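Long-range contacts in orotidine 5'-phosphate decarboxylase (Sulfolobus solfataricus, PDB 4DBE), which probably decarboxylates orotidine 5'-monophosphate to UMP, the closing step of de novo UMP synthesis: residues G138-G143 / T160-G165; V58-A63 / E74-A79. All coordinates share one frame; numbering follows the deposited sequence.

In the fold
Both contacts belong to the closed eight-stranded parallel barrel of this TIM-barrel enzyme, and both reach the bound 6-hydroxyuridine-5'-phosphate. Interaction 1 pairs two adjacent strands, 138-141 and 160-163, and carries Pro164 to the pyrimidine. Interaction 2 lies earlier in the chain and sets strand 55-62 against the loop that returns from helix 66-73 to strand 81-85; the other side of the same strand holds Asp59 and Lys61, predicted active-site residues. The centres of the two contacts are about 17 Å apart and their nearest atoms about 6 Å, with no direct touch; the ligand is common to both, meeting Pro164 of interaction 1 on its base and, at its 6-hydroxyl oxygen, Lys61 of the strand in interaction 2.

Interaction 1: G138-G143 / T160-G165; sequences GIVVGG and TIVSPG. With BMP (6-hydroxyuridine-5'-phosphate), chain C.
Pro164 rests CD on Val140 CG1 at 3.6 Å, while its CG sits over one face of the ligand's pyrimidine, 3.5 Å from BMP C6. A compact apolar ring suits this place between strand and base. The carbonyl of Val141 is the other flat group: Ser163 OG approaches in its plane, donating a 2.8 Å hydrogen bond to Val141 O. With chi1 at -59° the hydroxyl stands beside its own backbone N, turned back to the neighbouring strand. Replacing this serine by alanine is likely to leave Val141 O without its hydroxyl donor and remove one tie between the two chain segments. Before Ser163 the strands pair in parallel, with Val162 N bonded to Ile139 O (2.9 Å) and Val141 N to Val162 O (3.0 Å); beyond it Gly143 N reaches Pro164 O at 2.7 Å. Branched residues fill both faces of the pair: Ile139 and Ile161 lie side by side, CG1 to CG1, and Val140 meets Val162 through their CG2 methyls. The contact closes a beta-alpha-beta crossover: Ile139, Val141 and Ile161 pack on its helix 146-155, while strands 107-113 and 183-186 flank the pair in the barrel.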
# COMPACT_ATOMS: atom_id res chain seq x y z
N GLY A 138 9.10 10.65 11.19
CA GLY A 138 10.24 9.89 10.71
C GLY A 138 10.16 9.49 9.26
O GLY A 138 9.19 9.80 8.57
N ILE A 139 11.18 8.78 8.81
CA ILE A 139 11.24 8.32 7.43
C ILE A 139 11.86 6.91 7.40
O ILE A 139 12.57 6.52 8.32
CB ILE A 139 12.06 9.28 6.53
CG1 ILE A 139 13.48 9.44 7.07
CG2 ILE A 139 11.35 10.63 6.41
CD1 ILE A 139 14.41 10.33 6.18
N VAL A 140 11.58 6.17 6.34
CA VAL A 140 12.14 4.85 6.13
C VAL A 140 13.20 4.96 5.04
O VAL A 140 12.90 5.44 3.93
CB VAL A 140 11.07 3.80 5.69
CG1 VAL A 140 11.65 2.39 5.73
CG2 VAL A 140 9.81 3.90 6.56
N VAL A 141 14.42 4.54 5.36
CA VAL A 141 15.53 4.56 4.41
C VAL A 141 16.27 3.22 4.48
O VAL A 141 16.80 2.85 5.52
CB VAL A 141 16.51 5.73 4.68
CG1 VAL A 141 17.54 5.82 3.57
CG2 VAL A 141 15.76 7.04 4.81
N GLY A 142 16.28 2.50 3.36
CA GLY A 142 16.80 1.15 3.32
C GLY A 142 18.17 1.02 3.95
O GLY A 142 19.05 1.86 3.71
N GLY A 143 18.35 -0.01 4.76
CA GLY A 143 19.63 -0.30 5.37
C GLY A 143 20.63 -0.89 4.38
O GLY A 143 21.79 -1.10 4.70
N THR A 160 13.35 10.96 12.85
CA THR A 160 13.59 9.57 13.23
C THR A 160 13.76 8.78 11.94
O THR A 160 12.93 8.87 11.05
CB THR A 160 12.40 8.98 14.04
OG1 THR A 160 12.20 9.74 15.24
CG2 THR A 160 12.65 7.51 14.40
N ILE A 161 14.86 8.04 11.82
CA ILE A 161 15.13 7.30 10.59
C ILE A 161 15.08 5.82 10.93
O ILE A 161 15.77 5.39 11.84
CB ILE A 161 16.50 7.67 9.99
CG1 ILE A 161 16.53 9.16 9.64
CG2 ILE A 161 16.81 6.82 8.76
CD1 ILE A 161 17.84 9.59 8.98
N VAL A 162 14.24 5.06 10.23
CA VAL A 162 14.15 3.61 10.46
C VAL A 162 14.59 2.89 9.20
O VAL A 162 14.27 3.32 8.08
CB VAL A 162 12.72 3.17 10.90
CG1 VAL A 162 12.37 3.83 12.22
CG2 VAL A 162 11.68 3.50 9.83
N SER A 163 15.36 1.82 9.38
CA SER A 163 16.01 1.19 8.25
C SER A 163 15.82 -0.33 8.21
O SER A 163 16.34 -1.05 9.08
CB SER A 163 17.50 1.51 8.25
OG SER A 163 17.69 2.92 8.19
N PRO A 164 15.10 -0.81 7.20
CA PRO A 164 14.89 -2.25 6.99
C PRO A 164 15.88 -2.79 5.94
O PRO A 164 16.60 -2.00 5.32
CB PRO A 164 13.47 -2.29 6.44
CG PRO A 164 13.37 -1.04 5.62
CD PRO A 164 14.27 0.00 6.28
N GLY A 165 15.91 -4.11 5.75
CA GLY A 165 16.80 -4.75 4.78
C GLY A 165 17.99 -5.38 5.47
O GLY A 165 19.02 -5.69 4.83
P BMP C . 12.91 -8.72 6.44
OP1 BMP C . 13.69 -8.49 5.21
OP2 BMP C . 12.33 -10.20 6.72
OP3 BMP C . 13.86 -8.40 7.68
O5' BMP C . 11.71 -7.66 6.55
C5' BMP C . 11.89 -6.29 6.23
C4' BMP C . 10.68 -5.47 6.63
O4' BMP C . 10.89 -4.09 6.24
C3' BMP C . 9.36 -5.91 5.98
O3' BMP C . 8.27 -5.63 6.85
C2' BMP C . 9.29 -4.98 4.77
O2' BMP C . 7.98 -4.77 4.28
C1' BMP C . 9.89 -3.69 5.33
N1 BMP C . 10.53 -2.84 4.31
C2 BMP C . 11.49 -3.30 3.48
O2 BMP C . 11.86 -4.46 3.54
N3 BMP C . 12.06 -2.50 2.56
C4 BMP C . 11.70 -1.20 2.45
O4 BMP C . 12.24 -0.48 1.61
C5 BMP C . 10.72 -0.68 3.31
C6 BMP C . 10.15 -1.52 4.24
O1 BMP C . 9.22 -1.06 5.09

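Interaction 2: V58-A63 / E74-A79. With BMP (6-hydroxyuridine-5'-phosphate), chain C.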
# COMPACT_ATOMS: atom_id res chain seq x y z
N VAL A 58 2.10 0.65 12.65
CA VAL A 58 1.36 -0.13 11.68
C VAL A 58 1.81 0.23 10.27
O VAL A 58 1.78 1.40 9.88
CB VAL A 58 -0.16 0.02 11.84
CG1 VAL A 58 -0.87 -0.49 10.60
CG2 VAL A 58 -0.61 -0.73 13.09
N ASP A 59 2.24 -0.78 9.52
CA ASP A 59 2.82 -0.55 8.21
C ASP A 59 2.03 -1.26 7.12
O ASP A 59 2.29 -2.44 6.81
CB ASP A 59 4.30 -0.99 8.16
CG ASP A 59 4.92 -0.80 6.77
OD1 ASP A 59 4.29 -0.14 5.93
OD2 ASP A 59 6.03 -1.31 6.53
N PHE A 60 1.07 -0.53 6.55
CA PHE A 60 0.37 -0.99 5.35
C PHE A 60 0.86 -0.24 4.10
O PHE A 60 0.22 -0.28 3.05
CB PHE A 60 -1.15 -0.86 5.51
CG PHE A 60 -1.75 -1.74 6.60
CD1 PHE A 60 -0.98 -2.65 7.29
CD2 PHE A 60 -3.10 -1.64 6.91
CE1 PHE A 60 -1.54 -3.45 8.30
CE2 PHE A 60 -3.67 -2.44 7.91
CZ PHE A 60 -2.89 -3.34 8.60
N LYS A 61 2.01 0.43 4.21
CA LYS A 61 2.59 1.11 3.04
C LYS A 61 1.55 2.00 2.36
O LYS A 61 1.39 1.97 1.12
CB LYS A 61 3.15 0.08 2.04
CG LYS A 61 4.40 -0.69 2.50
CD LYS A 61 5.57 0.26 2.83
CE LYS A 61 6.87 -0.52 3.00
NZ LYS A 61 6.83 -1.56 4.08
N LEU A 62 0.86 2.80 3.16
CA LEU A 62 -0.26 3.60 2.69
C LEU A 62 0.10 4.40 1.45
O LEU A 62 1.09 5.14 1.44
CB LEU A 62 -0.77 4.52 3.79
CG LEU A 62 -1.24 3.81 5.06
CD1 LEU A 62 -1.31 4.79 6.21
CD2 LEU A 62 -2.58 3.11 4.82
N ALA A 63 -0.70 4.24 0.40
CA ALA A 63 -0.39 4.85 -0.89
C ALA A 63 -1.66 5.00 -1.73
O ALA A 63 -1.81 4.37 -2.79
CB ALA A 63 0.66 4.01 -1.63
N GLU A 74 -8.15 4.91 10.57
CA GLU A 74 -9.18 5.02 11.61
C GLU A 74 -9.56 3.65 12.18
O GLU A 74 -10.11 3.55 13.27
CB GLU A 74 -10.42 5.81 11.14
CG GLU A 74 -11.22 5.19 10.01
CD GLU A 74 -12.33 6.12 9.49
OE1 GLU A 74 -12.38 7.28 9.92
OE2 GLU A 74 -13.14 5.68 8.64
N ARG A 75 -9.22 2.60 11.44
CA ARG A 75 -9.58 1.25 11.85
C ARG A 75 -8.49 0.60 12.70
O ARG A 75 -8.64 -0.54 13.16
CB ARG A 75 -9.86 0.40 10.60
CG ARG A 75 -11.18 0.72 9.95
CD ARG A 75 -11.24 0.33 8.49
NE ARG A 75 -12.62 0.24 8.05
CZ ARG A 75 -13.38 1.29 7.73
NH1 ARG A 75 -12.86 2.51 7.76
NH2 ARG A 75 -14.64 1.12 7.35
N LEU A 76 -7.40 1.33 12.92
CA LEU A 76 -6.20 0.78 13.54
C LEU A 76 -5.69 1.64 14.70
O LEU A 76 -4.49 1.87 14.82
CB LEU A 76 -5.09 0.63 12.48
CG LEU A 76 -5.57 -0.05 11.20
CD1 LEU A 76 -4.62 0.20 10.03
CD2 LEU A 76 -5.80 -1.54 11.43
N SER A 77 -6.61 2.11 15.55
CA SER A 77 -6.26 3.05 16.61
C SER A 77 -5.25 2.53 17.63
O SER A 77 -4.71 3.31 18.41
CB SER A 77 -7.52 3.55 17.35
OG SER A 77 -8.03 2.55 18.22
N PHE A 78 -5.00 1.23 17.64
CA PHE A 78 -4.05 0.66 18.59
C PHE A 78 -2.59 1.05 18.29
O PHE A 78 -1.72 0.89 19.15
CB PHE A 78 -4.18 -0.86 18.65
CG PHE A 78 -4.00 -1.52 17.32
CD1 PHE A 78 -2.74 -1.86 16.86
CD2 PHE A 78 -5.10 -1.82 16.54
CE1 PHE A 78 -2.58 -2.49 15.64
CE2 PHE A 78 -4.95 -2.44 15.31
CZ PHE A 78 -3.69 -2.77 14.86
N ALA A 79 -2.34 1.53 17.08
CA ALA A 79 -0.98 1.91 16.70
C ALA A 79 -0.60 3.27 17.26
O ALA A 79 -1.46 4.13 17.42
CB ALA A 79 -0.85 1.93 15.18
P BMP C . 12.91 -8.72 6.44
OP1 BMP C . 13.69 -8.49 5.21
OP2 BMP C . 12.33 -10.20 6.72
OP3 BMP C . 13.86 -8.40 7.68
O5' BMP C . 11.71 -7.66 6.55
C5' BMP C . 11.89 -6.29 6.23
C4' BMP C . 10.68 -5.47 6.63
O4' BMP C . 10.89 -4.09 6.24
C3' BMP C . 9.36 -5.91 5.98
O3' BMP C . 8.27 -5.63 6.85
C2' BMP C . 9.29 -4.98 4.77
O2' BMP C . 7.98 -4.77 4.28
C1' BMP C . 9.89 -3.69 5.33
N1 BMP C . 10.53 -2.84 4.31
C2 BMP C . 11.49 -3.30 3.48
O2 BMP C . 11.86 -4.46 3.54
N3 BMP C . 12.06 -2.50 2.56
C4 BMP C . 11.70 -1.20 2.45
O4 BMP C . 12.24 -0.48 1.61
C5 BMP C . 10.72 -0.68 3.31
C6 BMP C . 10.15 -1.52 4.24
O1 BMP C . 9.22 -1.06 5.09
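Val58 divides its two methyls between the partners of the returning loop. With CG1 anti to the backbone N (chi1 164°), that methyl meets Leu76 CD1 at 3.9 Å, and CG2 presses on Ala79 CB at 3.4 Å, tighter than usual for two carbons; alanine's small side chain suits so close an approach. Phe78 bends back, its CG between backbone N and carbonyl carbon (chi1 56°), which brings CE1 to 3.7 Å from Val58 CG2. The Phe60 ring comes at Leu76 from the opposite direction, CE2 to CD1 3.5 Å, and takes Val58 CG1 on one face, near the rim. A type I turn, with Ala79 N bonded to Leu76 O, sets the three loop residues for this.

Alternating with these residues, Lys61 bonds to the ligand and Asp59 positions it. Asp59 OD1 accepts a hydrogen bond from Lys61 N in an Asx turn, while OD2 forms a 2.6 Å salt bridge with Lys61 NZ through its syn lone pair. The lysine chain, bent at chi2 and chi4, also brings NZ to 2.6 Å from BMP O1. Lys30 of the same chain also pairs with Asp59, and Asp64 of the second subunit with Lys61. One strand thus turns oily residues to the loop and charged ones to the substrate site, consistent with Lys61 as the predicted proton donor.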